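Putative enoyl-CoA hydratase/isomerase (Bordetella parapertussis, PDB 3ISA) probably acts on acyl-CoA thioesters as an enoyl-CoA hydratase or isomerase of the crotonase family, though its own reaction is not established. Local coordinates at residues E128-L140 with L157-D169. Residues are numbered along the deposited sequence; the frame is centred on the assembly and turned at random.
Sequences EAGFRMPGLKFGL and LSILGSARAFDAD
F131 and F166 sit on the same face of a short antiparallel pairing. CB of F131 lies over one face of the F166 ring, 3.8 Å from its centroid. The two rings are nearly parallel, with planes at 25°, but offset so that little of one lies over the other. F176 packs edge-to-face with F131 and also meets the F166 ring. CE of M133 abuts the rim of the F166 ring, 4.0 Å from CE2. The bend at chi3 (-78°) turns this methyl toward 157-169, where it also meets CD2 of L160. L136 places CD1 3.7 Å from CB of L160.

Between the strands, F131 and F166 form a hydrogen-bonded pair, N to O in both directions. Beyond them, one water bridges M133 N to R164 O, another M133 O to L160 O.

On the other face of the pairing, R132 runs out with CG anti to its N (chi1 -167°) and an extended chain. Its NE donates to A163 O at 2.8 Å, and NH2 adds a weak bond to the same oxygen. CB of P134 covers one face of the guanidinium. K137 lays CG against CB of A163, and its NZ bonds A199 O of the second subunit.

Helix 153-161 closes in a Schellman motif with A163, at positive phi, in the C-prime place. Strand 165-167 follows, within this chain an edge strand of the small sheet with 130-132 and 108-110 in this crotonase-like fold.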
loop_
_atom_site.group_PDB
_atom_site.type_symbol
_atom_site.label_atom_id
_atom_site.label_comp_id
_atom_site.label_asym_id
_atom_site.label_seq_id
_atom_site.Cartn_x
_atom_site.Cartn_y
_atom_site.Cartn_z
ATOM N N GLU D 128 -22.139 18.646 -29.577
ATOM C CA GLU D 128 -21.104 19.264 -30.403
ATOM C C GLU D 128 -19.779 19.528 -29.650
ATOM O O GLU D 128 -18.824 20.037 -30.243
ATOM C CB GLU D 128 -21.627 20.576 -31.007
ATOM C CG GLU D 128 -22.972 20.463 -31.746
ATOM C CD GLU D 128 -24.199 20.611 -30.829
ATOM O OE1 GLU D 128 -24.033 20.829 -29.604
ATOM O OE2 GLU D 128 -25.336 20.501 -31.343
ATOM N N ALA D 129 -19.719 19.178 -28.364
ATOM C CA ALA D 129 -18.524 19.465 -27.540
ATOM C C ALA D 129 -17.315 18.605 -27.919
ATOM O O ALA D 129 -17.462 17.486 -28.422
ATOM C CB ALA D 129 -18.848 19.298 -26.050
ATOM N N GLY D 130 -16.124 19.135 -27.668
ATOM C CA GLY D 130 -14.879 18.449 -27.996
ATOM C C GLY D 130 -13.873 18.618 -26.871
ATOM O O GLY D 130 -13.941 19.587 -26.095
ATOM N N PHE D 131 -12.950 17.665 -26.766
ATOM C CA PHE D 131 -12.009 17.622 -25.658
ATOM C C PHE D 131 -10.647 17.220 -26.191
ATOM O O PHE D 131 -10.550 16.335 -27.043
ATOM C CB PHE D 131 -12.423 16.572 -24.599
ATOM C CG PHE D 131 -13.841 16.701 -24.092
ATOM C CD1 PHE D 131 -14.136 17.499 -22.976
ATOM C CD2 PHE D 131 -14.888 15.994 -24.708
ATOM C CE1 PHE D 131 -15.454 17.596 -22.491
ATOM C CE2 PHE D 131 -16.198 16.096 -24.243
ATOM C CZ PHE D 131 -16.491 16.902 -23.134
ATOM N N ARG D 132 -9.597 17.839 -25.668
ATOM C CA ARG D 132 -8.226 17.404 -25.937
ATOM C C ARG D 132 -7.323 17.699 -24.739
ATOM O O ARG D 132 -7.384 18.791 -24.177
ATOM C CB ARG D 132 -7.692 18.121 -27.184
ATOM C CG ARG D 132 -6.404 17.515 -27.740
ATOM C CD ARG D 132 -5.819 18.305 -28.929
ATOM N NE ARG D 132 -4.622 17.643 -29.445
ATOM C CZ ARG D 132 -3.550 18.253 -29.955
ATOM N NH1 ARG D 132 -3.472 19.578 -30.023
ATOM N NH2 ARG D 132 -2.528 17.522 -30.388
ATOM N N MET D 133 -6.490 16.736 -24.341
ATOM C CA MET D 133 -5.465 16.967 -23.314
ATOM C C MET D 133 -4.103 16.728 -23.969
ATOM O O MET D 133 -3.632 15.585 -24.005
ATOM C CB MET D 133 -5.652 16.029 -22.101
ATOM C CG MET D 133 -6.870 16.331 -21.158
ATOM S SD MET D 133 -7.389 14.930 -20.120
ATOM C CE MET D 133 -8.286 13.978 -21.344
ATOM N N PRO D 134 -3.492 17.790 -24.537
ATOM C CA PRO D 134 -2.260 17.690 -25.334
ATOM C C PRO D 134 -0.942 17.910 -24.584
ATOM O O PRO D 134 0.111 17.893 -25.214
ATOM C CB PRO D 134 -2.441 18.805 -26.367
ATOM C CG PRO D 134 -3.213 19.858 -25.622
ATOM C CD PRO D 134 -3.990 19.178 -24.504
ATOM N N GLY D 135 -1.000 18.090 -23.262
ATOM C CA GLY D 135 0.156 18.530 -22.471
ATOM C C GLY D 135 1.384 17.636 -22.477
ATOM O O GLY D 135 2.519 18.127 -22.321
ATOM N N LEU D 136 1.174 16.335 -22.659
ATOM C CA LEU D 136 2.281 15.397 -22.806
ATOM C C LEU D 136 3.193 15.740 -23.999
ATOM O O LEU D 136 4.369 15.416 -23.974
ATOM C CB LEU D 136 1.788 13.944 -22.884
ATOM C CG LEU D 136 1.156 13.383 -21.588
ATOM C CD1 LEU D 136 0.307 12.159 -21.890
ATOM C CD2 LEU D 136 2.228 13.022 -20.564
ATOM N N LYS D 137 2.654 16.426 -25.011
ATOM C CA LYS D 137 3.462 16.947 -26.125
ATOM C C LYS D 137 4.536 17.923 -25.669
ATOM O O LYS D 137 5.529 18.115 -26.357
ATOM C CB LYS D 137 2.592 17.648 -27.161
ATOM C CG LYS D 137 1.748 16.722 -28.010
ATOM C CD LYS D 137 2.598 16.034 -29.069
ATOM C CE LYS D 137 1.759 15.235 -30.052
ATOM N NZ LYS D 137 2.646 14.607 -31.079
ATOM N N PHE D 138 4.334 18.566 -24.526
ATOM C CA PHE D 138 5.410 19.368 -23.957
ATOM C C PHE D 138 5.853 18.838 -22.600
ATOM O O PHE D 138 6.426 19.571 -21.795
ATOM C CB PHE D 138 5.108 20.886 -23.945
ATOM C CG PHE D 138 3.823 21.279 -23.243
ATOM C CD1 PHE D 138 3.821 21.622 -21.883
ATOM C CD2 PHE D 138 2.626 21.384 -23.958
ATOM C CE1 PHE D 138 2.640 22.018 -21.249
ATOM C CE2 PHE D 138 1.446 21.780 -23.329
ATOM C CZ PHE D 138 1.451 22.090 -21.972
ATOM N N GLY D 139 5.566 17.554 -22.368
ATOM C CA GLY D 139 6.103 16.826 -21.220
ATOM C C GLY D 139 5.278 16.955 -19.946
ATOM O O GLY D 139 5.658 16.413 -18.916
ATOM N N LEU D 140 4.150 17.665 -20.014
ATOM C CA LEU D 140 3.291 17.880 -18.840
ATOM C C LEU D 140 2.504 16.623 -18.429
ATOM O O LEU D 140 1.829 16.014 -19.261
ATOM C CB LEU D 140 2.313 19.030 -19.098
ATOM C CG LEU D 140 1.472 19.428 -17.881
ATOM C CD1 LEU D 140 2.339 20.148 -16.851
ATOM C CD2 LEU D 140 0.286 20.273 -18.314
ATOM N N LEU D 157 -4.333 5.481 -22.511
ATOM C CA LEU D 157 -3.113 5.400 -23.322
ATOM C C LEU D 157 -3.398 5.831 -24.766
ATOM O O LEU D 157 -2.651 6.632 -25.327
ATOM C CB LEU D 157 -2.526 3.982 -23.298
ATOM C CG LEU D 157 -1.274 3.745 -24.150
ATOM C CD1 LEU D 157 -0.118 4.632 -23.689
ATOM C CD2 LEU D 157 -0.880 2.280 -24.085
ATOM N N SER D 158 -4.499 5.333 -25.326
ATOM C CA SER D 158 -4.922 5.703 -26.682
ATOM C C SER D 158 -5.043 7.220 -26.829
ATOM O O SER D 158 -4.472 7.822 -27.747
ATOM C CB SER D 158 -6.257 5.039 -27.022
ATOM O OG SER D 158 -6.694 5.390 -28.327
ATOM N N ILE D 159 -5.765 7.845 -25.902
ATOM C CA ILE D 159 -6.014 9.278 -25.991
ATOM C C ILE D 159 -4.828 10.146 -25.569
ATOM O O ILE D 159 -4.445 11.072 -26.290
ATOM C CB ILE D 159 -7.319 9.664 -25.246
ATOM C CG1 ILE D 159 -8.515 8.997 -25.943
ATOM C CG2 ILE D 159 -7.478 11.187 -25.150
ATOM C CD1 ILE D 159 -9.762 8.893 -25.059
ATOM N N LEU D 160 -4.256 9.864 -24.403
ATOM C CA LEU D 160 -3.166 10.699 -23.906
ATOM C C LEU D 160 -1.861 10.460 -24.663
ATOM O O LEU D 160 -1.138 11.413 -24.960
ATOM C CB LEU D 160 -2.970 10.503 -22.400
ATOM C CG LEU D 160 -4.230 10.743 -21.547
ATOM C CD1 LEU D 160 -3.924 10.430 -20.087
ATOM C CD2 LEU D 160 -4.801 12.160 -21.729
ATOM N N GLY D 161 -1.590 9.196 -24.985
ATOM C CA GLY D 161 -0.361 8.772 -25.691
ATOM C C GLY D 161 -0.082 9.446 -27.024
ATOM O O GLY D 161 1.083 9.619 -27.402
ATOM N N SER D 162 -1.150 9.808 -27.730
ATOM C CA SER D 162 -1.074 10.511 -29.004
ATOM C C SER D 162 -1.561 11.946 -28.859
ATOM O O SER D 162 -1.723 12.661 -29.868
ATOM C CB SER D 162 -1.916 9.787 -30.054
ATOM O OG SER D 162 -1.338 8.535 -30.385
ATOM N N ALA D 163 -1.823 12.336 -27.604
ATOM C CA ALA D 163 -2.319 13.664 -27.217
ATOM C C ALA D 163 -3.394 14.168 -28.159
ATOM O O ALA D 163 -3.301 15.283 -28.657
ATOM C CB ALA D 163 -1.161 14.657 -27.135
ATOM N N ARG D 164 -4.396 13.327 -28.411
ATOM C CA ARG D 164 -5.377 13.558 -29.467
ATOM C C ARG D 164 -6.734 14.061 -28.965
ATOM O O ARG D 164 -7.110 13.828 -27.816
ATOM C CB ARG D 164 -5.575 12.280 -30.305
ATOM C CG ARG D 164 -6.122 11.070 -29.545
ATOM C CD ARG D 164 -6.601 10.016 -30.525
ATOM N NE ARG D 164 -7.114 8.805 -29.880
ATOM C CZ ARG D 164 -8.390 8.593 -29.552
ATOM N NH1 ARG D 164 -9.322 9.519 -29.767
ATOM N NH2 ARG D 164 -8.734 7.443 -28.991
ATOM N N ALA D 165 -7.470 14.731 -29.847
ATOM C CA ALA D 165 -8.821 15.160 -29.536
ATOM C C ALA D 165 -9.819 13.993 -29.522
ATOM O O ALA D 165 -9.591 12.967 -30.167
ATOM C CB ALA D 165 -9.269 16.240 -30.504
ATOM N N PHE D 166 -10.904 14.154 -28.758
ATOM C CA PHE D 166 -12.081 13.278 -28.822
ATOM C C PHE D 166 -13.383 14.059 -28.661
ATOM O O PHE D 166 -13.440 15.065 -27.940
ATOM C CB PHE D 166 -12.002 12.097 -27.837
ATOM C CG PHE D 166 -11.896 12.492 -26.376
ATOM C CD1 PHE D 166 -13.008 12.398 -25.531
ATOM C CD2 PHE D 166 -10.678 12.903 -25.836
ATOM C CE1 PHE D 166 -12.916 12.743 -24.176
ATOM C CE2 PHE D 166 -10.575 13.254 -24.483
ATOM C CZ PHE D 166 -11.698 13.164 -23.655
ATOM N N ASP D 167 -14.424 13.596 -29.351
ATOM C CA ASP D 167 -15.707 14.287 -29.387
ATOM C C ASP D 167 -16.705 13.739 -28.375
ATOM O O ASP D 167 -16.419 12.763 -27.670
ATOM C CB ASP D 167 -16.294 14.288 -30.818
ATOM C CG ASP D 167 -16.910 12.932 -31.237
ATOM O OD1 ASP D 167 -16.644 11.881 -30.615
ATOM O OD2 ASP D 167 -17.675 12.924 -32.227
ATOM N N ALA D 168 -17.877 14.370 -28.325
ATOM C CA ALA D 168 -18.961 13.990 -27.421
ATOM C C ALA D 168 -19.381 12.514 -27.510
ATOM O O ALA D 168 -19.579 11.871 -26.472
ATOM C CB ALA D 168 -20.151 14.898 -27.635
ATOM N N ASP D 169 -19.494 11.983 -28.738
ATOM C CA ASP D 169 -19.856 10.572 -28.948
ATOM C C ASP D 169 -18.835 9.630 -28.348
ATOM O O ASP D 169 -19.206 8.715 -27.613
ATOM C CB ASP D 169 -20.031 10.248 -30.438
ATOM C CG ASP D 169 -21.298 10.837 -31.021
ATOM O OD1 ASP D 169 -22.289 11.007 -30.274
ATOM O OD2 ASP D 169 -21.300 11.125 -32.238
HETATM O O HOH W 1 -5.915 14.176 -25.440
HETATM O O HOH W 2 -1.327 14.493 -23.861
HETATM O O HOH W 3 -0.071 13.162 -32.020
#